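Local structure of virulence factor (2W3Y) at residues Gly40-Gln45 with Leu169-Thr174; Asp31-Leu36 with Glu87-Asp92. The protein is a virulence factor of a Drosophila pathogen, an S-palmitoylated protein with its own fold that binds to lipid vesicles. All blocks are in the same frame, centred on the assembly; numbering follows the deposited sequence.

Contact 1 is core: two parallel neighbours of the mixed sheet, 40-45 and 169-174, joined near the centre of the chain by a ladder of backbone bonds, with a palmitate chain against one of their tyrosines. Contact 2, about 10 Å away between centres, is only partly buried and joins a loop ahead of strand 36-37 to the turn that leads into helix 91-105. The two meet directly. Y44 OH of contact 1 is hydrogen-bonded to V33 O of contact 2, the G35 carbonyl receives the backbone N-H of V42, and the Y89 ring touches V42. Contact 1 is held mainly by backbone pairing, contact 2 by one side-chain hydroxyl and apolar packing over the same sheet.

Contact 1. Residues Gly40-Gln45 with Leu169-Thr174; sequences GAVQYQ and LYAYST. With PLM (palmitic acid), chain C.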
loop_
_atom_site.group_PDB
_atom_site.type_symbol
_atom_site.label_atom_id
_atom_site.label_comp_id
_atom_site.label_asym_id
_atom_site.label_seq_id
_atom_site.Cartn_x
_atom_site.Cartn_y
_atom_site.Cartn_z
ATOM N N GLY A 40 -8.550 -10.886 -9.392
ATOM C CA GLY A 40 -7.456 -10.527 -8.504
ATOM C C GLY A 40 -7.914 -9.613 -7.374
ATOM O O GLY A 40 -9.076 -9.224 -7.302
ATOM N N ALA A 41 -6.993 -9.276 -6.480
ATOM C CA ALA A 41 -7.341 -8.437 -5.345
ATOM C C ALA A 41 -6.282 -7.343 -5.176
ATOM O O ALA A 41 -5.111 -7.576 -5.464
ATOM C CB ALA A 41 -7.437 -9.288 -4.073
ATOM N N VAL A 42 -6.699 -6.167 -4.714
ATOM C CA VAL A 42 -5.775 -5.113 -4.290
ATOM C C VAL A 42 -6.109 -4.829 -2.835
ATOM O O VAL A 42 -7.240 -4.455 -2.535
ATOM C CB VAL A 42 -5.982 -3.780 -5.078
ATOM C CG1 VAL A 42 -4.931 -2.755 -4.657
ATOM C CG2 VAL A 42 -5.974 -4.016 -6.577
ATOM N N GLN A 43 -5.128 -4.997 -1.953
ATOM C CA GLN A 43 -5.295 -4.772 -0.537
ATOM C C GLN A 43 -4.918 -3.303 -0.296
ATOM O O GLN A 43 -3.778 -2.951 -0.412
ATOM C CB GLN A 43 -4.340 -5.717 0.208
ATOM C CG GLN A 43 -4.680 -5.995 1.628
ATOM C CD GLN A 43 -5.607 -7.156 1.749
ATOM O OE1 GLN A 43 -5.208 -8.321 1.559
ATOM N NE2 GLN A 43 -6.875 -6.858 2.052
ATOM N N TYR A 44 -5.889 -2.447 -0.005
ATOM C CA TYR A 44 -5.612 -1.030 0.269
ATOM C C TYR A 44 -5.326 -0.821 1.752
ATOM O O TYR A 44 -6.168 -1.139 2.581
ATOM C CB TYR A 44 -6.800 -0.170 -0.163
ATOM C CG TYR A 44 -7.069 -0.138 -1.648
ATOM C CD1 TYR A 44 -6.236 0.597 -2.514
ATOM C CD2 TYR A 44 -8.163 -0.804 -2.187
ATOM C CE1 TYR A 44 -6.486 0.659 -3.873
ATOM C CE2 TYR A 44 -8.418 -0.755 -3.578
ATOM C CZ TYR A 44 -7.560 -0.028 -4.395
ATOM O OH TYR A 44 -7.803 0.050 -5.736
ATOM N N GLN A 45 -4.145 -0.308 2.105
ATOM C CA GLN A 45 -3.753 -0.252 3.526
ATOM C C GLN A 45 -3.047 1.054 3.934
ATOM O O GLN A 45 -2.395 1.706 3.117
ATOM C CB GLN A 45 -2.832 -1.434 3.889
ATOM C CG GLN A 45 -3.286 -2.783 3.348
ATOM C CD GLN A 45 -4.195 -3.517 4.309
ATOM O OE1 GLN A 45 -3.725 -4.057 5.309
ATOM N NE2 GLN A 45 -5.500 -3.531 4.024
ATOM N N LEU A 169 -2.054 -7.700 -4.987
ATOM C CA LEU A 169 -1.289 -6.458 -4.847
ATOM C C LEU A 169 -1.589 -5.773 -3.501
ATOM O O LEU A 169 -2.713 -5.842 -3.009
ATOM C CB LEU A 169 -1.610 -5.492 -6.014
ATOM C CG LEU A 169 -1.419 -5.915 -7.488
ATOM C CD1 LEU A 169 -2.609 -6.711 -8.028
ATOM C CD2 LEU A 169 -1.179 -4.700 -8.404
ATOM N N TYR A 170 -0.562 -5.166 -2.907
ATOM C CA TYR A 170 -0.695 -4.238 -1.797
ATOM C C TYR A 170 -0.449 -2.835 -2.341
ATOM O O TYR A 170 0.614 -2.561 -2.890
ATOM C CB TYR A 170 0.308 -4.542 -0.673
ATOM C CG TYR A 170 -0.202 -5.551 0.322
ATOM C CD1 TYR A 170 -0.564 -6.820 -0.104
ATOM C CD2 TYR A 170 -0.348 -5.236 1.691
ATOM C CE1 TYR A 170 -1.048 -7.762 0.774
ATOM C CE2 TYR A 170 -0.844 -6.197 2.596
ATOM C CZ TYR A 170 -1.197 -7.461 2.101
ATOM O OH TYR A 170 -1.687 -8.476 2.901
ATOM N N ALA A 171 -1.462 -1.974 -2.212
ATOM C CA ALA A 171 -1.366 -0.557 -2.568
ATOM C C ALA A 171 -1.544 0.210 -1.257
ATOM O O ALA A 171 -2.662 0.333 -0.746
ATOM C CB ALA A 171 -2.428 -0.189 -3.565
ATOM N N TYR A 172 -0.439 0.700 -0.715
ATOM C CA TYR A 172 -0.410 1.138 0.669
ATOM C C TYR A 172 0.544 2.282 0.949
ATOM O O TYR A 172 1.325 2.682 0.076
ATOM C CB TYR A 172 -0.133 -0.060 1.616
ATOM C CG TYR A 172 1.270 -0.671 1.601
ATOM C CD1 TYR A 172 2.147 -0.487 2.676
ATOM C CD2 TYR A 172 1.709 -1.467 0.522
ATOM C CE1 TYR A 172 3.441 -1.070 2.684
ATOM C CE2 TYR A 172 2.987 -2.047 0.519
ATOM C CZ TYR A 172 3.845 -1.853 1.612
ATOM O OH TYR A 172 5.104 -2.425 1.616
ATOM N N SER A 173 0.430 2.841 2.157
ATOM C CA SER A 173 1.398 3.779 2.698
ATOM C C SER A 173 1.822 3.338 4.099
ATOM O O SER A 173 1.061 2.641 4.791
ATOM C CB SER A 173 0.850 5.230 2.715
ATOM O OG SER A 173 -0.255 5.386 3.596
ATOM N N THR A 174 3.052 3.705 4.480
ATOM C CA THR A 174 3.557 3.525 5.847
ATOM C C THR A 174 3.940 4.891 6.403
ATOM O O THR A 174 4.366 5.797 5.669
ATOM C CB THR A 174 4.773 2.564 5.977
ATOM O OG1 THR A 174 5.964 3.219 5.529
ATOM C CG2 THR A 174 4.568 1.263 5.191
HETATM C C1 PLM C . -5.307 -15.415 6.848
HETATM O O2 PLM C . -6.108 -16.377 6.989
HETATM C C2 PLM C . -4.425 -15.324 5.608
HETATM C C3 PLM C . -4.827 -14.204 4.652
HETATM C C4 PLM C . -3.959 -14.148 3.393
HETATM C C5 PLM C . -2.591 -13.512 3.640
HETATM C C6 PLM C . -1.536 -13.977 2.636
HETATM C C7 PLM C . -0.331 -13.039 2.626
HETATM C C8 PLM C . 0.971 -13.729 2.204
HETATM C C9 PLM C . 1.372 -13.254 0.808
HETATM C CA PLM C . 2.634 -12.399 0.778
HETATM C CB PLM C . 2.330 -10.962 0.370
HETATM C CC PLM C . 3.398 -10.024 0.911
HETATM C CD PLM C . 2.803 -8.730 1.447
HETATM C CE PLM C . 3.381 -7.542 0.694
HETATM C CF PLM C . 3.184 -6.241 1.459
HETATM O O HOH W 1 -2.484 4.455 2.323
#
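Q43 lies against Y170 across two parallel strands, the side chains running side by side. Q43 CB sits over the centre of the Y170 ring, 3.9 Å from its centroid and 9° off the normal, a CH-pi contact. With CG anti to the backbone N (chi1 -159°), the glutamine carries on over the same face, CG reaching 3.8 Å from Y170 CZ. The opposite face takes the terminal methyl of the palmitate, whose CF lies 3.6 Å from Y170 CG, offset toward the rim. Tyrosine suits this place because its flat ring offers one face to the protein and the other to the lipid. Y172 packs its CB on Q45 CB at 3.8 Å, and its ring also comes near the methyl CF. On the other side of the sheet, A171 is small enough to admit V42 CG1 at 3.7 Å from its CB, with Y44 CD1 beside it; W94 of helix 91-105 covers this patch.

Five backbone bonds fix the register, alternating in direction as parallel strands require. The bond from Q43 N to L169 O is short, 2.8 Å, and nearly straight at 175°; that from S173 N to Q45 O closes the series. Q45 O also accepts a bond from a water that is hydrogen-bonded to S173 OG, itself bonded further to H175 NE2. Q45 NE2 donates to Y44 O from above the carbonyl plane, while OE1 is bonded to Y47 OH.

Farther out, Y168 OH bonds both Q43 OE1 and Y170 OH, and S260 O takes Q43 NE2, so this pair's polar ends are bonded within the protein. The chemistry implies that the palmitate's far end rests on tyrosine ring carbons backed by the glutamine, consistent with a lipid-binding, S-palmitoylated protein.

Contact 2. Residues Asp31-Leu36 with Glu87-Asp92; sequences DIVPGL and EKYHYD
K88 meets V33 through the root of its side chain: its CB lies 3.9 Å from V33 CG1 and slightly farther from CG2, the two side chains crossing at a slant. Only this CB packs on the valine; the rest of the lysine runs on to bring NZ to N79 OD1 of helix 57-81. A lysine suits this partly exposed place, since its length lets the charge find a polar partner beyond the valine. The K88 carbonyl accepts a bond from W94 NE1.

Y89 follows and carries the main polar link. Its CG stands anti to the carbonyl carbon (chi1 -54°), and the ring reaches on until OH donates to P34 O at 2.6 Å. The acceptor lies at the ring's edge, in its plane; seen from the carbonyl, the hydroxyl is tilted 26° from the carbonyl plane, with a C=O...O angle of 129°. V33 CG1 comes within 3.5 Å of CE1, valine and ring running in opposing directions, and the proline, nearly perpendicular to the tyrosine side chain, sets CB and CD each 3.6 Å from OH. The ring also touches V42 and L169 of the sheet. Proline suits its place because its ring fixes phi and holds CB and CD beside the hydroxyl that its own carbonyl receives.

H90 then takes the N-cap position of helix 91-105, its backbone N bonded to E87 O, and the chain turns away into that helix. What results is a loop-to-loop junction packed over the face of the sheet that carries V42 and L169, where the segment leading into strand 36-37 is joined to the entry of a helix by a buried tyrosine bonded to a main-chain carbonyl.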
loop_
_atom_site.group_PDB
_atom_site.type_symbol
_atom_site.label_atom_id
_atom_site.label_comp_id
_atom_site.label_asym_id
_atom_site.label_seq_id
_atom_site.Cartn_x
_atom_site.Cartn_y
_atom_site.Cartn_z
ATOM N N ASP A 31 -13.417 6.301 -10.589
ATOM C CA ASP A 31 -13.511 4.938 -10.042
ATOM C C ASP A 31 -12.123 4.339 -9.796
ATOM O O ASP A 31 -11.200 4.576 -10.573
ATOM C CB ASP A 31 -14.288 4.031 -10.995
ATOM C CG ASP A 31 -15.759 4.397 -11.082
ATOM O OD1 ASP A 31 -16.268 5.061 -10.153
ATOM O OD2 ASP A 31 -16.411 4.002 -12.083
ATOM N N ILE A 32 -11.981 3.574 -8.714
ATOM C CA ILE A 32 -10.716 2.897 -8.418
ATOM C C ILE A 32 -10.841 1.414 -8.697
ATOM O O ILE A 32 -11.945 0.913 -8.928
ATOM C CB ILE A 32 -10.193 3.182 -6.968
ATOM C CG1 ILE A 32 -11.122 2.562 -5.906
ATOM C CG2 ILE A 32 -9.956 4.707 -6.788
ATOM C CD1 ILE A 32 -10.517 2.501 -4.486
ATOM N N VAL A 33 -9.710 0.718 -8.707
ATOM C CA VAL A 33 -9.707 -0.694 -8.980
ATOM C C VAL A 33 -10.362 -1.407 -7.789
ATOM O O VAL A 33 -9.961 -1.183 -6.643
ATOM C CB VAL A 33 -8.281 -1.205 -9.245
ATOM C CG1 VAL A 33 -8.249 -2.751 -9.321
ATOM C CG2 VAL A 33 -7.698 -0.533 -10.522
ATOM N N PRO A 34 -11.398 -2.225 -8.053
ATOM C CA PRO A 34 -12.105 -2.911 -6.956
ATOM C C PRO A 34 -11.173 -3.798 -6.128
ATOM O O PRO A 34 -10.331 -4.519 -6.686
ATOM C CB PRO A 34 -13.168 -3.741 -7.690
ATOM C CG PRO A 34 -13.391 -2.961 -8.972
ATOM C CD PRO A 34 -12.012 -2.522 -9.357
ATOM N N GLY A 35 -11.327 -3.733 -4.809
ATOM C CA GLY A 35 -10.408 -4.400 -3.886
ATOM C C GLY A 35 -10.411 -5.911 -4.004
ATOM O O GLY A 35 -9.383 -6.548 -3.824
ATOM N N LEU A 36 -11.573 -6.493 -4.291
ATOM C CA LEU A 36 -11.662 -7.938 -4.380
ATOM C C LEU A 36 -12.504 -8.376 -5.577
ATOM O O LEU A 36 -13.645 -7.954 -5.734
ATOM C CB LEU A 36 -12.191 -8.525 -3.064
ATOM C CG LEU A 36 -12.457 -10.031 -2.962
ATOM C CD1 LEU A 36 -11.158 -10.816 -3.119
ATOM C CD2 LEU A 36 -13.139 -10.365 -1.646
ATOM N N GLU A 87 -6.497 -6.938 -16.522
ATOM C CA GLU A 87 -5.340 -6.065 -16.540
ATOM C C GLU A 87 -5.346 -4.974 -15.468
ATOM O O GLU A 87 -4.288 -4.399 -15.164
ATOM C CB GLU A 87 -5.157 -5.475 -17.942
ATOM C CG GLU A 87 -4.559 -6.480 -18.925
ATOM C CD GLU A 87 -4.573 -5.962 -20.360
ATOM O OE1 GLU A 87 -3.545 -5.395 -20.808
ATOM O OE2 GLU A 87 -5.626 -6.099 -21.027
ATOM N N LYS A 88 -6.506 -4.700 -14.867
ATOM C CA LYS A 88 -6.535 -3.855 -13.639
ATOM C C LYS A 88 -5.665 -4.425 -12.496
ATOM O O LYS A 88 -5.211 -3.687 -11.614
ATOM C CB LYS A 88 -7.969 -3.652 -13.116
ATOM C CG LYS A 88 -8.886 -2.906 -14.047
ATOM C CD LYS A 88 -10.323 -2.932 -13.507
ATOM C CE LYS A 88 -11.348 -2.640 -14.590
ATOM N NZ LYS A 88 -11.341 -1.238 -15.013
ATOM N N TYR A 89 -5.440 -5.736 -12.516
ATOM C CA TYR A 89 -4.631 -6.412 -11.503
ATOM C C TYR A 89 -3.238 -6.836 -12.019
ATOM O O TYR A 89 -2.585 -7.687 -11.429
ATOM C CB TYR A 89 -5.422 -7.592 -10.900
ATOM C CG TYR A 89 -6.777 -7.141 -10.386
ATOM C CD1 TYR A 89 -6.911 -6.610 -9.102
ATOM C CD2 TYR A 89 -7.910 -7.207 -11.203
ATOM C CE1 TYR A 89 -8.151 -6.177 -8.631
ATOM C CE2 TYR A 89 -9.159 -6.755 -10.754
ATOM C CZ TYR A 89 -9.262 -6.247 -9.451
ATOM O OH TYR A 89 -10.476 -5.779 -9.006
ATOM N N HIS A 90 -2.783 -6.212 -13.107
ATOM C CA HIS A 90 -1.452 -6.492 -13.648
ATOM C C HIS A 90 -0.479 -5.506 -13.046
ATOM O O HIS A 90 -0.585 -4.297 -13.288
ATOM C CB HIS A 90 -1.428 -6.401 -15.187
ATOM C CG HIS A 90 -1.994 -7.606 -15.869
ATOM N ND1 HIS A 90 -1.863 -7.825 -17.226
ATOM C CD2 HIS A 90 -2.676 -8.671 -15.381
ATOM C CE1 HIS A 90 -2.451 -8.966 -17.543
ATOM N NE2 HIS A 90 -2.953 -9.499 -16.441
ATOM N N TYR A 91 0.468 -6.029 -12.271
ATOM C CA TYR A 91 1.446 -5.177 -11.578
ATOM C C TYR A 91 2.188 -4.177 -12.494
ATOM O O TYR A 91 2.472 -3.037 -12.095
ATOM C CB TYR A 91 2.456 -6.015 -10.814
ATOM C CG TYR A 91 3.438 -5.158 -10.062
ATOM C CD1 TYR A 91 3.054 -4.535 -8.873
ATOM C CD2 TYR A 91 4.728 -4.926 -10.550
ATOM C CE1 TYR A 91 3.928 -3.718 -8.174
ATOM C CE2 TYR A 91 5.618 -4.094 -9.846
ATOM C CZ TYR A 91 5.193 -3.509 -8.659
ATOM O OH TYR A 91 6.012 -2.703 -7.934
ATOM N N ASP A 92 2.496 -4.602 -13.716
ATOM C CA ASP A 92 3.277 -3.761 -14.625
ATOM C C ASP A 92 2.581 -2.433 -14.953
ATOM O O ASP A 92 3.245 -1.427 -15.145
ATOM C CB ASP A 92 3.706 -4.528 -15.889
ATOM C CG ASP A 92 4.866 -5.517 -15.621
ATOM O OD1 ASP A 92 4.886 -6.603 -16.264
ATOM O OD2 ASP A 92 5.767 -5.218 -14.783
#